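Local coordinates for protein acetate kinase (Entamoeba histolytica, PDB 4H0O) that probably catalyses reversible phosphoryl transfer that interconverts acetate and acetyl phosphate, as a pyrophosphate-dependent acetate kinase of the ASKHA superfamily with a ribonuclease H-like fold, at residues Ile153-His158 / Phe181-Leu186; Ser159-Ala164 / Gly224-Thr229; Val343-Cys348 / Leu358-Asn363; Leu354-Asp359 / Val381-Ala386. All coordinates share one frame; numbering follows the deposited sequence.

Contact 1: residues Ile153-His158 / Phe181-Leu186; sequences IDTAFH and FGFHGL
Residues 153-158 leave the end of strand 148-153 through a type I beta turn from Ile153 to Ala156 and run against the loop that leads into helix 185-195, with Asp154 CA 4.8 Å from Gly185 CA. This is probably part of the active site of the ribonuclease H-like ASKHA fold: Asp154 is the predicted proton donor/acceptor and His184, the N-cap residue of the helix, a predicted transition-state stabilizer. The backbones are tied where Gly185 N donates to Asp154 O over 2.9 Å, in the carbonyl plane. Gly185, without a side chain, lets the two backbones come this close. The Asp154 carboxylate swings CG anti to its backbone N (chi1 -153°) and reaches the helix start: His184 N meets OD2 at 2.9 Å from above the carboxylate plane, while Leu186 N makes a weak bond to OD1. Backbone N-H groups at a helix start would tend to stabilise the negative charge of Asp154, and Arg97, a predicted substrate-binding residue, adds a weak long ion pair at OD2. His184 itself turns away, its ND1 bonded to Ser217 OG and its ring stacked on His210. Thr155 CG2 lies alongside the Phe183 ring, 3.7 Å from CE2, and Thr155 OG1 takes a bond with Gly101 N. The His158 ring is held at both nitrogens, ND1 by Ser226 OG and NE2 by the loop. His158 NE2 donates to Phe183 O at 3.0 Å with an angle of 160°, the oxygen close to the ring plane but the donor well above the carbonyl plane.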
loop_
_atom_site.group_PDB
_atom_site.type_symbol
_atom_site.label_atom_id
_atom_site.label_comp_id
_atom_site.label_asym_id
_atom_site.label_seq_id
_atom_site.Cartn_x
_atom_site.Cartn_y
_atom_site.Cartn_z
ATOM N N ILE B 153 -5.641 3.187 -25.730
ATOM C CA ILE B 153 -6.263 3.214 -24.405
ATOM C C ILE B 153 -5.248 2.981 -23.277
ATOM O O ILE B 153 -4.563 1.957 -23.245
ATOM C CB ILE B 153 -7.426 2.197 -24.292
ATOM C CG1 ILE B 153 -8.660 2.698 -25.045
ATOM C CG2 ILE B 153 -7.806 1.980 -22.842
ATOM C CD1 ILE B 153 -8.674 2.354 -26.507
ATOM N N ASP B 154 -5.176 3.925 -22.342
ATOM C CA ASP B 154 -4.151 3.910 -21.299
ATOM C C ASP B 154 -4.355 2.806 -20.257
ATOM O O ASP B 154 -3.447 2.514 -19.479
ATOM C CB ASP B 154 -4.090 5.276 -20.608
ATOM C CG ASP B 154 -2.720 5.584 -20.034
ATOM O OD1 ASP B 154 -1.712 5.308 -20.720
ATOM O OD2 ASP B 154 -2.650 6.108 -18.900
ATOM N N THR B 155 -5.534 2.189 -20.248
ATOM C CA THR B 155 -5.852 1.157 -19.259
ATOM C C THR B 155 -5.766 -0.266 -19.813
ATOM O O THR B 155 -5.796 -1.232 -19.052
ATOM C CB THR B 155 -7.261 1.361 -18.652
ATOM O OG1 THR B 155 -8.226 1.482 -19.703
ATOM C CG2 THR B 155 -7.299 2.613 -17.800
ATOM N N ALA B 156 -5.661 -0.385 -21.134
ATOM C CA ALA B 156 -5.735 -1.684 -21.810
ATOM C C ALA B 156 -4.595 -2.659 -21.485
ATOM O O ALA B 156 -4.827 -3.862 -21.372
ATOM C CB ALA B 156 -5.850 -1.492 -23.318
ATOM N N PHE B 157 -3.373 -2.143 -21.347
ATOM C CA PHE B 157 -2.198 -2.985 -21.090
ATOM C C PHE B 157 -2.367 -3.832 -19.835
ATOM O O PHE B 157 -1.791 -4.913 -19.724
ATOM C CB PHE B 157 -0.926 -2.128 -20.980
ATOM C CG PHE B 157 0.337 -2.921 -20.718
ATOM C CD1 PHE B 157 0.771 -3.888 -21.615
ATOM C CD2 PHE B 157 1.105 -2.674 -19.587
ATOM C CE1 PHE B 157 1.940 -4.609 -21.378
ATOM C CE2 PHE B 157 2.275 -3.390 -19.344
ATOM C CZ PHE B 157 2.692 -4.358 -20.242
ATOM N N HIS B 158 -3.169 -3.339 -18.898
ATOM C CA HIS B 158 -3.349 -4.006 -17.616
ATOM C C HIS B 158 -4.512 -4.999 -17.609
ATOM O O HIS B 158 -4.939 -5.451 -16.543
ATOM C CB HIS B 158 -3.539 -2.965 -16.509
ATOM C CG HIS B 158 -2.404 -1.999 -16.392
ATOM N ND1 HIS B 158 -1.113 -2.393 -16.109
ATOM C CD2 HIS B 158 -2.365 -0.646 -16.508
ATOM C CE1 HIS B 158 -0.329 -1.331 -16.061
ATOM N NE2 HIS B 158 -1.064 -0.260 -16.297
ATOM N N PHE B 181 -7.790 -1.032 -11.917
ATOM C CA PHE B 181 -7.567 -0.868 -13.348
ATOM C C PHE B 181 -6.075 -0.738 -13.660
ATOM O O PHE B 181 -5.495 -1.593 -14.331
ATOM C CB PHE B 181 -8.337 0.342 -13.890
ATOM C CG PHE B 181 -9.806 0.086 -14.098
ATOM C CD1 PHE B 181 -10.248 -0.628 -15.205
ATOM C CD2 PHE B 181 -10.745 0.566 -13.194
ATOM C CE1 PHE B 181 -11.600 -0.866 -15.403
ATOM C CE2 PHE B 181 -12.098 0.331 -13.387
ATOM C CZ PHE B 181 -12.525 -0.385 -14.492
ATOM N N GLY B 182 -5.454 0.330 -13.165
ATOM C CA GLY B 182 -4.060 0.600 -13.472
ATOM C C GLY B 182 -3.959 1.550 -14.648
ATOM O O GLY B 182 -4.803 1.522 -15.546
ATOM N N PHE B 183 -2.937 2.400 -14.651
ATOM C CA PHE B 183 -2.821 3.421 -15.691
ATOM C C PHE B 183 -1.388 3.500 -16.211
ATOM O O PHE B 183 -0.570 2.638 -15.883
ATOM C CB PHE B 183 -3.316 4.774 -15.160
ATOM C CG PHE B 183 -4.743 4.747 -14.670
ATOM C CD1 PHE B 183 -5.046 4.306 -13.386
ATOM C CD2 PHE B 183 -5.782 5.153 -15.495
ATOM C CE1 PHE B 183 -6.358 4.268 -12.934
ATOM C CE2 PHE B 183 -7.098 5.121 -15.047
ATOM C CZ PHE B 183 -7.385 4.676 -13.766
ATOM N N HIS B 184 -1.090 4.517 -17.022
ATOM C CA HIS B 184 0.209 4.630 -17.692
ATOM C C HIS B 184 0.503 3.396 -18.548
ATOM O O HIS B 184 1.666 3.088 -18.823
ATOM C CB HIS B 184 1.343 4.848 -16.679
ATOM C CG HIS B 184 1.133 6.016 -15.769
ATOM N ND1 HIS B 184 1.498 6.002 -14.439
ATOM C CD2 HIS B 184 0.597 7.241 -15.997
ATOM C CE1 HIS B 184 1.195 7.162 -13.887
ATOM N NE2 HIS B 184 0.646 7.932 -14.811
ATOM N N GLY B 185 -0.553 2.701 -18.969
ATOM C CA GLY B 185 -0.415 1.451 -19.697
ATOM C C GLY B 185 0.328 1.592 -21.012
ATOM O O GLY B 185 1.132 0.731 -21.375
ATOM N N LEU B 186 0.062 2.685 -21.720
ATOM C CA LEU B 186 0.690 2.948 -23.010
ATOM C C LEU B 186 2.191 3.197 -22.865
ATOM O O LEU B 186 2.990 2.742 -23.685
ATOM C CB LEU B 186 0.008 4.140 -23.686
ATOM C CG LEU B 186 -1.456 3.929 -24.078
ATOM C CD1 LEU B 186 -2.101 5.235 -24.526
ATOM C CD2 LEU B 186 -1.556 2.885 -25.174
#

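Contact 2: residues Ser159-Ala164 / Gly224-Thr229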
loop_
_atom_site.group_PDB
_atom_site.type_symbol
_atom_site.label_atom_id
_atom_site.label_comp_id
_atom_site.label_asym_id
_atom_site.label_seq_id
_atom_site.Cartn_x
_atom_site.Cartn_y
_atom_site.Cartn_z
ATOM N N SER B 159 -5.016 -5.345 -18.791
ATOM C CA SER B 159 -6.108 -6.312 -18.897
ATOM C C SER B 159 -5.648 -7.727 -18.534
ATOM O O SER B 159 -6.466 -8.596 -18.235
ATOM C CB SER B 159 -6.710 -6.300 -20.305
ATOM O OG SER B 159 -5.920 -7.057 -21.205
ATOM N N THR B 160 -4.337 -7.952 -18.555
ATOM C CA THR B 160 -3.776 -9.267 -18.248
ATOM C C THR B 160 -3.630 -9.515 -16.749
ATOM O O THR B 160 -3.287 -10.622 -16.330
ATOM C CB THR B 160 -2.410 -9.480 -18.924
ATOM O OG1 THR B 160 -1.529 -8.399 -18.589
ATOM C CG2 THR B 160 -2.573 -9.554 -20.434
ATOM N N ILE B 161 -3.877 -8.484 -15.945
ATOM C CA ILE B 161 -3.830 -8.631 -14.491
ATOM C C ILE B 161 -4.971 -9.546 -14.031
ATOM O O ILE B 161 -6.132 -9.322 -14.379
ATOM C CB ILE B 161 -3.923 -7.265 -13.772
ATOM C CG1 ILE B 161 -2.756 -6.359 -14.173
ATOM C CG2 ILE B 161 -3.913 -7.447 -12.274
ATOM C CD1 ILE B 161 -2.717 -5.028 -13.419
ATOM N N SER B 162 -4.638 -10.576 -13.255
ATOM C CA SER B 162 -5.626 -11.564 -12.823
ATOM C C SER B 162 -6.570 -11.023 -11.753
ATOM O O SER B 162 -6.270 -10.020 -11.103
ATOM C CB SER B 162 -4.932 -12.827 -12.316
ATOM O OG SER B 162 -4.197 -13.448 -13.353
ATOM N N GLN B 163 -7.701 -11.704 -11.569
ATOM C CA GLN B 163 -8.745 -11.263 -10.644
ATOM C C GLN B 163 -8.233 -11.018 -9.225
ATOM O O GLN B 163 -8.569 -10.010 -8.605
ATOM C CB GLN B 163 -9.901 -12.270 -10.612
ATOM C CG GLN B 163 -11.040 -11.871 -9.671
ATOM C CD GLN B 163 -12.130 -12.926 -9.577
ATOM O OE1 GLN B 163 -11.932 -14.078 -9.964
ATOM N NE2 GLN B 163 -13.290 -12.533 -9.060
ATOM N N ALA B 164 -7.416 -11.936 -8.722
ATOM C CA ALA B 164 -6.882 -11.832 -7.367
ATOM C C ALA B 164 -6.058 -10.563 -7.160
ATOM O O ALA B 164 -5.990 -10.032 -6.048
ATOM C CB ALA B 164 -6.054 -13.062 -7.028
ATOM N N GLY B 224 6.751 -9.676 -20.602
ATOM C CA GLY B 224 6.142 -8.682 -21.469
ATOM C C GLY B 224 4.733 -8.267 -21.090
ATOM O O GLY B 224 4.147 -7.392 -21.736
ATOM N N LYS B 225 4.184 -8.885 -20.045
ATOM C CA LYS B 225 2.803 -8.617 -19.649
ATOM C C LYS B 225 2.677 -8.094 -18.221
ATOM O O LYS B 225 3.385 -8.543 -17.316
ATOM C CB LYS B 225 1.935 -9.865 -19.853
ATOM C CG LYS B 225 1.603 -10.127 -21.319
ATOM C CD LYS B 225 1.696 -11.602 -21.680
ATOM C CE LYS B 225 0.455 -12.371 -21.263
ATOM N NZ LYS B 225 0.531 -13.795 -21.701
ATOM N N SER B 226 1.779 -7.132 -18.034
ATOM C CA SER B 226 1.506 -6.583 -16.712
ATOM C C SER B 226 0.979 -7.683 -15.794
ATOM O O SER B 226 -0.004 -8.350 -16.121
ATOM C CB SER B 226 0.481 -5.452 -16.816
ATOM O OG SER B 226 0.150 -4.939 -15.538
ATOM N N PHE B 227 1.647 -7.886 -14.660
ATOM C CA PHE B 227 1.193 -8.846 -13.661
ATOM C C PHE B 227 0.458 -8.101 -12.550
ATOM O O PHE B 227 -0.641 -8.483 -12.149
ATOM C CB PHE B 227 2.374 -9.639 -13.091
ATOM C CG PHE B 227 1.966 -10.765 -12.176
ATOM C CD1 PHE B 227 1.720 -12.032 -12.683
ATOM C CD2 PHE B 227 1.828 -10.556 -10.809
ATOM C CE1 PHE B 227 1.342 -13.071 -11.845
ATOM C CE2 PHE B 227 1.450 -11.591 -9.964
ATOM C CZ PHE B 227 1.207 -12.849 -10.483
ATOM N N ASP B 228 1.071 -7.037 -12.048
ATOM C CA ASP B 228 0.385 -6.156 -11.111
ATOM C C ASP B 228 0.896 -4.732 -11.263
ATOM O O ASP B 228 1.928 -4.502 -11.902
ATOM C CB ASP B 228 0.549 -6.635 -9.667
ATOM C CG ASP B 228 -0.498 -6.040 -8.737
ATOM O OD1 ASP B 228 -1.532 -5.548 -9.239
ATOM O OD2 ASP B 228 -0.293 -6.060 -7.506
ATOM N N THR B 229 0.173 -3.779 -10.683
ATOM C CA THR B 229 0.533 -2.375 -10.828
ATOM C C THR B 229 0.148 -1.543 -9.609
ATOM O O THR B 229 -0.625 -1.982 -8.756
ATOM C CB THR B 229 -0.089 -1.764 -12.094
ATOM O OG1 THR B 229 0.528 -0.501 -12.374
ATOM C CG2 THR B 229 -1.588 -1.572 -11.909
HETATM O O HOH W 1 0.085 -6.842 -20.166
#
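A partly buried packing of a loop on an edge strand joins 159-164, the approach to helix 163-166, to strand 225-229, an outermost strand of the six-stranded sheet. One direct hydrogen bond and one isoleucine carry it. Thr160 places OG1 between its backbone N and carbonyl carbon (chi1 54°), and the hydroxyl donates to Ser226 O over 2.9 Å, in the carbonyl plane and on a lone pair. A water closes the other side of the link, donating to Thr160 OG1 and accepting from Ser226 N at 2.7 Å, so that the hydroxyl reaches both polar backbone atoms of Ser226, one of them through the water. Further along, Phe227 and Asp228 both face Gly220 of strand 216-222, a classic beta bulge in the edge of this ribonuclease H-like sheet. Ile161 lies over that irregular edge. Its CG2 branch, anti to the backbone N, sits 3.4 Å from Phe227 O, and CG1 passes 3.5 Å from Ser226 OG, a hydroxyl bonded to His158 ND1. With chi2 extended at -175°, Ile161 CD1 reaches on to Thr229 CG2 at 3.9 Å, the two side chains crossing at about a right angle. Thr229 turns its own OG1 to Cys218 O on the adjoining strand. Ile161 also touches Arg166 of helix 163-166, while Phe227 has its CB turned away from 159-164 and packs on Val222 and Ile324. Gln163 and Ala164 pack on Leu304 and Asp307 of the second subunit.

Contact 3: residues Val343-Cys348 / Leu358-Asn363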
loop_
_atom_site.group_PDB
_atom_site.type_symbol
_atom_site.label_atom_id
_atom_site.label_comp_id
_atom_site.label_asym_id
_atom_site.label_seq_id
_atom_site.Cartn_x
_atom_site.Cartn_y
_atom_site.Cartn_z
ATOM N N VAL B 343 16.984 10.495 -7.319
ATOM C CA VAL B 343 15.913 9.539 -7.048
ATOM C C VAL B 343 16.366 8.113 -7.347
ATOM O O VAL B 343 16.155 7.205 -6.538
ATOM C CB VAL B 343 14.630 9.875 -7.848
ATOM C CG1 VAL B 343 13.692 8.679 -7.908
ATOM C CG2 VAL B 343 13.921 11.072 -7.230
ATOM N N ARG B 344 17.000 7.927 -8.502
ATOM C CA ARG B 344 17.503 6.616 -8.907
ATOM C C ARG B 344 18.557 6.109 -7.930
ATOM O O ARG B 344 18.563 4.932 -7.564
ATOM C CB ARG B 344 18.088 6.673 -10.324
ATOM C CG ARG B 344 17.086 7.062 -11.416
ATOM C CD ARG B 344 17.702 6.919 -12.805
ATOM N NE ARG B 344 18.847 7.806 -13.005
ATOM C CZ ARG B 344 18.855 8.840 -13.840
ATOM N NH1 ARG B 344 17.782 9.114 -14.568
ATOM N NH2 ARG B 344 19.941 9.596 -13.955
ATOM N N LYS B 345 19.445 7.004 -7.509
ATOM C CA LYS B 345 20.492 6.652 -6.556
ATOM C C LYS B 345 19.884 6.252 -5.216
ATOM O O LYS B 345 20.274 5.246 -4.623
ATOM C CB LYS B 345 21.467 7.820 -6.373
ATOM C CG LYS B 345 22.628 7.537 -5.428
ATOM C CD LYS B 345 23.279 6.194 -5.732
ATOM C CE LYS B 345 24.672 6.095 -5.124
ATOM N NZ LYS B 345 24.751 6.726 -3.782
ATOM N N ALA B 346 18.917 7.036 -4.751
ATOM C CA ALA B 346 18.258 6.749 -3.483
ATOM C C ALA B 346 17.612 5.365 -3.506
ATOM O O ALA B 346 17.715 4.606 -2.540
ATOM C CB ALA B 346 17.232 7.820 -3.159
ATOM N N ILE B 347 16.954 5.037 -4.614
ATOM C CA ILE B 347 16.315 3.734 -4.762
ATOM C C ILE B 347 17.343 2.598 -4.804
ATOM O O ILE B 347 17.216 1.602 -4.085
ATOM C CB ILE B 347 15.424 3.682 -6.018
ATOM C CG1 ILE B 347 14.212 4.599 -5.848
ATOM C CG2 ILE B 347 14.962 2.265 -6.286
ATOM C CD1 ILE B 347 13.438 4.348 -4.565
ATOM N N CYS B 348 18.365 2.753 -5.640
ATOM C CA CYS B 348 19.369 1.703 -5.806
ATOM C C CYS B 348 20.166 1.414 -4.530
ATOM O O CYS B 348 20.617 0.284 -4.317
ATOM C CB CYS B 348 20.304 2.028 -6.974
ATOM S SG CYS B 348 19.471 2.029 -8.589
ATOM N N LEU B 358 25.572 -0.016 -8.895
ATOM C CA LEU B 358 25.317 1.125 -9.765
ATOM C C LEU B 358 26.603 1.847 -10.168
ATOM O O LEU B 358 27.447 2.147 -9.320
ATOM C CB LEU B 358 24.360 2.103 -9.073
ATOM C CG LEU B 358 23.522 3.017 -9.969
ATOM C CD1 LEU B 358 22.527 2.203 -10.780
ATOM C CD2 LEU B 358 22.798 4.067 -9.150
ATOM N N ASP B 359 26.760 2.113 -11.463
ATOM C CA ASP B 359 27.844 2.972 -11.920
ATOM C C ASP B 359 27.427 4.410 -11.631
ATOM O O ASP B 359 26.637 5.001 -12.377
ATOM C CB ASP B 359 28.118 2.770 -13.414
ATOM C CG ASP B 359 29.460 3.350 -13.851
ATOM O OD1 ASP B 359 29.906 4.359 -13.262
ATOM O OD2 ASP B 359 30.071 2.792 -14.791
ATOM N N ASP B 360 27.948 4.961 -10.539
ATOM C CA ASP B 360 27.530 6.276 -10.056
ATOM C C ASP B 360 27.894 7.420 -11.003
ATOM O O ASP B 360 27.236 8.462 -11.003
ATOM C CB ASP B 360 28.085 6.538 -8.651
ATOM C CG ASP B 360 27.382 5.719 -7.587
ATOM O OD1 ASP B 360 26.174 5.449 -7.755
ATOM O OD2 ASP B 360 28.029 5.345 -6.588
ATOM N N SER B 361 28.930 7.223 -11.812
ATOM C CA SER B 361 29.349 8.250 -12.761
ATOM C C SER B 361 28.396 8.313 -13.954
ATOM O O SER B 361 28.068 9.398 -14.435
ATOM C CB SER B 361 30.783 8.002 -13.230
ATOM O OG SER B 361 31.295 9.132 -13.911
ATOM N N LEU B 362 27.952 7.150 -14.426
ATOM C CA LEU B 362 26.975 7.088 -15.512
ATOM C C LEU B 362 25.631 7.652 -15.059
ATOM O O LEU B 362 24.962 8.373 -15.802
ATOM C CB LEU B 362 26.791 5.652 -16.010
ATOM C CG LEU B 362 27.921 5.007 -16.820
ATOM C CD1 LEU B 362 27.487 3.663 -17.384
ATOM C CD2 LEU B 362 28.369 5.926 -17.940
ATOM N N ASN B 363 25.240 7.324 -13.831
ATOM C CA ASN B 363 23.952 7.758 -13.301
ATOM C C ASN B 363 23.841 9.272 -13.155
ATOM O O ASN B 363 22.805 9.856 -13.477
ATOM C CB ASN B 363 23.661 7.080 -11.962
ATOM C CG ASN B 363 22.324 7.497 -11.381
ATOM O OD1 ASN B 363 21.275 7.273 -11.989
ATOM N ND2 ASN B 363 22.353 8.101 -10.197
#
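Arg344 projects from helix 341-350 toward Asn363 of helix 360-365, and its side chain reaches across from one helix to the other. CB, the first atom, already lies 3.6 Å from Asn363 OD1. The chain then runs out with CG beside the backbone N and chi2 near anti, and bends at chi3 (-62°), so that CD also passes the same oxygen. NE gives the principal bond, 2.7 Å to Asn363 OD1, nearly straight at 165° and lying in both the guanidinium and the amide plane although those planes stand 80° apart. At the tip, NH2 donates to the backbone, 2.9 Å to Asn363 O, and adds a weak bond to OD1; Ser366 O is a further acceptor for it, and NH1 serves Gly337 O and Leu338 O. Asn363 meets this side-on grip with CG anti to its backbone N, while its ND2 donates to Trp341 O. Beside this polar core, Cys348 SG rests on Leu358 CD1 at 3.8 Å. Lys345 crosses Asp360 with CE 3.1 Å from OD1, but its NZ is salt-bridged to Asp349. The Arg344 guanidinium, whose edge takes in Asn363 OD1 and O, thus pins two successive helices together next to strands 329-333 and 382-385, and the second helix begins with a typical Asp N-cap: Asp359 OD1 accepts, weakly, from Ser361 N.

Contact 4: residues Leu354-Asp359 / Val381-Ala386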
loop_
_atom_site.group_PDB
_atom_site.type_symbol
_atom_site.label_atom_id
_atom_site.label_comp_id
_atom_site.label_asym_id
_atom_site.label_seq_id
_atom_site.Cartn_x
_atom_site.Cartn_y
_atom_site.Cartn_z
ATOM N N LEU B 354 20.118 -6.525 -2.755
ATOM C CA LEU B 354 19.506 -7.474 -3.684
ATOM C C LEU B 354 20.376 -7.724 -4.920
ATOM O O LEU B 354 20.002 -8.501 -5.803
ATOM C CB LEU B 354 18.119 -6.985 -4.115
ATOM C CG LEU B 354 17.029 -6.893 -3.042
ATOM C CD1 LEU B 354 15.939 -5.918 -3.459
ATOM C CD2 LEU B 354 16.426 -8.262 -2.753
ATOM N N GLY B 355 21.529 -7.064 -4.986
ATOM C CA GLY B 355 22.449 -7.259 -6.093
ATOM C C GLY B 355 22.429 -6.150 -7.133
ATOM O O GLY B 355 22.480 -6.421 -8.337
ATOM N N ILE B 356 22.353 -4.902 -6.676
ATOM C CA ILE B 356 22.431 -3.752 -7.575
ATOM C C ILE B 356 23.734 -2.982 -7.378
ATOM O O ILE B 356 23.947 -2.344 -6.342
ATOM C CB ILE B 356 21.221 -2.799 -7.420
ATOM C CG1 ILE B 356 19.963 -3.446 -7.998
ATOM C CG2 ILE B 356 21.477 -1.476 -8.132
ATOM C CD1 ILE B 356 18.723 -2.567 -7.942
ATOM N N GLU B 357 24.603 -3.054 -8.382
ATOM C CA GLU B 357 25.881 -2.356 -8.364
ATOM C C GLU B 357 25.828 -1.226 -9.382
ATOM O O GLU B 357 26.012 -1.446 -10.582
ATOM C CB GLU B 357 27.013 -3.326 -8.705
ATOM C CG GLU B 357 26.883 -4.672 -8.003
ATOM C CD GLU B 357 27.980 -5.654 -8.382
ATOM O OE1 GLU B 357 28.539 -5.537 -9.495
ATOM O OE2 GLU B 357 28.281 -6.544 -7.559
ATOM N N LEU B 358 25.572 -0.016 -8.895
ATOM C CA LEU B 358 25.317 1.125 -9.765
ATOM C C LEU B 358 26.603 1.847 -10.168
ATOM O O LEU B 358 27.447 2.147 -9.320
ATOM C CB LEU B 358 24.360 2.103 -9.073
ATOM C CG LEU B 358 23.522 3.017 -9.969
ATOM C CD1 LEU B 358 22.527 2.203 -10.780
ATOM C CD2 LEU B 358 22.798 4.067 -9.150
ATOM N N ASP B 359 26.760 2.113 -11.463
ATOM C CA ASP B 359 27.844 2.972 -11.920
ATOM C C ASP B 359 27.427 4.410 -11.631
ATOM O O ASP B 359 26.637 5.001 -12.377
ATOM C CB ASP B 359 28.118 2.770 -13.414
ATOM C CG ASP B 359 29.460 3.350 -13.851
ATOM O OD1 ASP B 359 29.906 4.359 -13.262
ATOM O OD2 ASP B 359 30.071 2.792 -14.791
ATOM N N VAL B 381 21.308 -7.603 -10.610
ATOM C CA VAL B 381 20.126 -6.916 -11.114
ATOM C C VAL B 381 20.574 -5.743 -11.979
ATOM O O VAL B 381 21.467 -4.985 -11.591
ATOM C CB VAL B 381 19.250 -6.383 -9.962
ATOM C CG1 VAL B 381 18.021 -5.662 -10.507
ATOM C CG2 VAL B 381 18.833 -7.519 -9.047
ATOM N N GLN B 382 19.961 -5.592 -13.149
ATOM C CA GLN B 382 20.304 -4.486 -14.035
ATOM C C GLN B 382 19.353 -3.308 -13.844
ATOM O O GLN B 382 18.175 -3.497 -13.527
ATOM C CB GLN B 382 20.301 -4.950 -15.495
ATOM C CG GLN B 382 21.472 -5.859 -15.853
ATOM C CD GLN B 382 22.819 -5.201 -15.604
ATOM O OE1 GLN B 382 23.105 -4.126 -16.134
ATOM N NE2 GLN B 382 23.650 -5.842 -14.784
ATOM N N VAL B 383 19.874 -2.097 -14.023
ATOM C CA VAL B 383 19.070 -0.881 -13.928
ATOM C C VAL B 383 19.241 -0.050 -15.196
ATOM O O VAL B 383 20.367 0.179 -15.647
ATOM C CB VAL B 383 19.472 -0.024 -12.707
ATOM C CG1 VAL B 383 18.703 1.292 -12.699
ATOM C CG2 VAL B 383 19.220 -0.778 -11.418
ATOM N N CYS B 384 18.132 0.396 -15.778
ATOM C CA CYS B 384 18.214 1.229 -16.969
ATOM C C CYS B 384 17.163 2.329 -16.967
ATOM O O CYS B 384 16.160 2.250 -16.252
ATOM C CB CYS B 384 18.071 0.381 -18.234
ATOM S SG CYS B 384 16.367 -0.039 -18.646
ATOM N N VAL B 385 17.415 3.363 -17.762
ATOM C CA VAL B 385 16.420 4.388 -18.035
ATOM C C VAL B 385 15.929 4.164 -19.457
ATOM O O VAL B 385 16.719 3.824 -20.343
ATOM C CB VAL B 385 17.007 5.808 -17.909
ATOM C CG1 VAL B 385 17.170 6.189 -16.451
ATOM C CG2 VAL B 385 18.349 5.902 -18.633
ATOM N N ALA B 386 14.628 4.338 -19.678
ATOM C CA ALA B 386 14.053 4.126 -21.002
ATOM C C ALA B 386 13.072 5.237 -21.362
ATOM O O ALA B 386 12.096 5.463 -20.645
ATOM C CB ALA B 386 13.381 2.765 -21.080
#
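Val381 opens 381-386, just ahead of strand 382-385, and its backbone makes the one hydrogen bond to 354-359: Val381 N donates to Gly355 O at 2.8 Å, almost straight at 172°, with the donor somewhat above the carbonyl plane. Gly355 has a positive phi of 102°, a backbone turn at which the chain leaves Leu354 and enters the extended run of Ile356 to Asp359. The Val381 side chain points toward that run. Its CB sits 3.6 Å from Ile356 CG1, and the two side chains cross obliquely; CG1, anti to the backbone N, touches Ile356 CG1 and CD1, whereas CG2 approaches Leu354 O at 3.6 Å. Gln382 turns the other way, its OE1 bonded to Thr375 OG1 and its NE2 to Met376 O. Val383 faces the loop again, as expected two residues on in a strand. Its CG2, anti to the carbonyl carbon, meets Ile356 CD1 at 3.9 Å, the side chains at about a right angle, and its CB is 4.2 Å from Leu358 CD1. Ile356, extended along chi2 (-178°), thereby bridges both valines with its CG1-CD1 arm. Beyond Val383 the strand diverges from the loop: Cys384 packs on Val331 and Phe373, and Val385 on Arg344. This small aliphatic cluster, far from the predicted catalytic residues, packs the loop between helices 341-350 and 360-365 on strand 382-385. Cys348 of helix 341-350 touches Ile356, Leu358 and Val383, while the strand itself lies between strands 329-333 and 372-373 of the six-stranded mixed sheet.

How the contacts relate
Contacts 1 and 2 form one cluster and contacts 3 and 4 another, their centres about 10 Å and about 8 Å apart, whereas the clusters lie about 24 to 29 Å from each other, centre to centre. Along the chain the segments of contacts 1 and 2 alternate, and both contacts close before contacts 3 and 4 open. His158 and Ser226 join the first pair, linking the predicted catalytic loop to edge strand 225-229. Contacts 3 and 4 share Leu358 and Asp359, and meet through Cys348 and through Arg344 on Val385. Contacts 2 and 4 reach the same six-stranded sheet, so one sheet runs from near the predicted active site to helices 341-350 and 360-365.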